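Local atomic coordinates of N-acetylglucosamine 2-epimerase (Xylella fastidiosa, PDB entry 3GT5), a protein that probably isomerises a sugar, in the manner of N-acylglucosamine 2-epimerases. Residues C179-L183 and E252-L256. Sequence-based numbering, arbitrary orientation.
Sequences CEAML and EWAKL
Two neighbouring inner helices of an (α/α)6 barrel, the fold of the N-acylglucosamine 2-epimerase family, pack side by side here deep in the chain. Residues 179-183 lie on helix 172-189 and residues 252-256 on helix 247-263. They run nearly parallel, with axes 11.3 Å apart at closest approach and crossing at +26°, and the CA atoms of Glu180 and Leu256 lie 6.7 Å from each other. Both backbones are regular α-helix, with the i to i+4 hydrogen bonds Leu183 N to Cys179 O and Leu256 N to Glu252 O, each 3.0 Å. No hydrogen bond joins the segments; apolar side chains fill the gap. Leu256, in the m,t rotamer, points toward the other helix, its CD2 3.8 Å from Glu180 CB and 4.1 Å from Leu183 CD1, while its CD1 lies 4.2 Å from Cys179 SG. Trp253 starts away from the partner helix, but its indole swings back, and its NE1 hydrogen-bonds to Gln172 OE1. On the other side of Leu256 from the indole, Glu180 OE1 and Glu252 OE2 lie 4.3 Å apart, a close approach of like charges rather than a bond; Glu180 OE2 hydrogen-bonds to Tyr377 OH and OE1 to His177 ND1, which hold its carboxylate in place. On the indole side, Cys179, with chi1 t, makes an oblique sulfur-aromatic contact: SG sits 5.0 Å from the centroid of the six-membered ring of Trp253 and 3.8 Å from its CZ3.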
loop_
_atom_site.group_PDB
_atom_site.type_symbol
_atom_site.label_atom_id
_atom_site.label_comp_id
_atom_site.label_asym_id
_atom_site.label_seq_id
_atom_site.Cartn_x
_atom_site.Cartn_y
_atom_site.Cartn_z
ATOM N N CYS A 179 1.836 7.795 6.035
ATOM C CA CYS A 179 0.778 7.835 7.063
ATOM C C CYS A 179 0.498 6.404 7.542
ATOM O O CYS A 179 0.472 6.129 8.755
ATOM C CB CYS A 179 -0.485 8.538 6.536
ATOM S SG CYS A 179 -1.914 8.484 7.594
ATOM N N GLU A 180 0.343 5.480 6.585
ATOM C CA GLU A 180 0.182 4.058 6.871
ATOM C C GLU A 180 1.329 3.490 7.722
ATOM O O GLU A 180 1.056 2.755 8.709
ATOM C CB GLU A 180 0.101 3.310 5.530
ATOM C CG GLU A 180 0.120 1.807 5.605
ATOM C CD GLU A 180 0.402 1.169 4.208
ATOM O OE1 GLU A 180 0.765 1.919 3.248
ATOM O OE2 GLU A 180 0.283 -0.074 4.039
ATOM N N ALA A 181 2.586 3.820 7.355
ATOM C CA ALA A 181 3.763 3.340 8.083
ATOM C C ALA A 181 3.823 3.924 9.468
ATOM O O ALA A 181 4.211 3.211 10.404
ATOM C CB ALA A 181 5.095 3.656 7.331
ATOM N N MET A 182 3.402 5.192 9.618
ATOM C CA MET A 182 3.420 5.835 10.921
ATOM C C MET A 182 2.380 5.242 11.863
ATOM O O MET A 182 2.659 5.075 13.060
ATOM C CB MET A 182 3.306 7.352 10.821
ATOM C CG MET A 182 4.546 8.025 10.245
ATOM S SD MET A 182 6.112 7.837 11.215
ATOM C CE MET A 182 7.243 8.655 10.017
ATOM N N LEU A 183 1.210 4.865 11.318
ATOM C CA LEU A 183 0.220 4.142 12.084
ATOM C C LEU A 183 0.747 2.781 12.554
ATOM O O LEU A 183 0.586 2.418 13.730
ATOM C CB LEU A 183 -1.078 3.983 11.298
ATOM C CG LEU A 183 -1.912 5.240 11.078
ATOM C CD1 LEU A 183 -2.964 5.052 9.937
ATOM C CD2 LEU A 183 -2.560 5.698 12.385
ATOM N N GLU A 252 -8.292 4.179 -0.185
ATOM C CA GLU A 252 -7.177 3.886 0.722
ATOM C C GLU A 252 -7.065 4.950 1.791
ATOM O O GLU A 252 -6.840 4.628 2.962
ATOM C CB GLU A 252 -5.881 3.781 -0.059
ATOM C CG GLU A 252 -4.663 3.352 0.742
ATOM C CD GLU A 252 -3.503 2.814 -0.107
ATOM O OE1 GLU A 252 -3.546 2.787 -1.386
ATOM O OE2 GLU A 252 -2.481 2.402 0.493
ATOM N N TRP A 253 -7.197 6.215 1.418
ATOM C CA TRP A 253 -7.219 7.282 2.439
ATOM C C TRP A 253 -8.416 7.138 3.392
ATOM O O TRP A 253 -8.296 7.382 4.608
ATOM C CB TRP A 253 -7.231 8.659 1.779
ATOM C CG TRP A 253 -5.891 9.228 1.544
ATOM C CD1 TRP A 253 -5.295 9.492 0.339
ATOM C CD2 TRP A 253 -4.942 9.598 2.550
ATOM N NE1 TRP A 253 -4.041 9.997 0.533
ATOM C CE2 TRP A 253 -3.806 10.102 1.883
ATOM C CE3 TRP A 253 -4.950 9.552 3.961
ATOM C CZ2 TRP A 253 -2.649 10.551 2.570
ATOM C CZ3 TRP A 253 -3.806 10.011 4.641
ATOM C CH2 TRP A 253 -2.694 10.521 3.947
ATOM N N ALA A 254 -9.587 6.782 2.862
ATOM C CA ALA A 254 -10.757 6.573 3.699
ATOM C C ALA A 254 -10.456 5.521 4.777
ATOM O O ALA A 254 -10.800 5.709 5.969
ATOM C CB ALA A 254 -11.975 6.180 2.887
ATOM N N LYS A 255 -9.788 4.448 4.380
ATOM C CA LYS A 255 -9.354 3.406 5.314
ATOM C C LYS A 255 -8.374 3.953 6.359
ATOM O O LYS A 255 -8.526 3.711 7.572
ATOM C CB LYS A 255 -8.732 2.258 4.531
ATOM C CG LYS A 255 -8.309 1.031 5.369
ATOM C CD LYS A 255 -7.266 0.150 4.680
ATOM C CE LYS A 255 -5.918 0.803 4.619
ATOM N NZ LYS A 255 -5.060 0.091 3.718
ATOM N N LEU A 256 -7.362 4.677 5.902
ATOM C CA LEU A 256 -6.389 5.242 6.837
ATOM C C LEU A 256 -7.031 6.218 7.824
ATOM O O LEU A 256 -6.669 6.233 9.021
ATOM C CB LEU A 256 -5.246 5.924 6.087
ATOM C CG LEU A 256 -4.358 5.030 5.243
ATOM C CD1 LEU A 256 -3.373 5.961 4.516
ATOM C CD2 LEU A 256 -3.595 3.882 6.042
#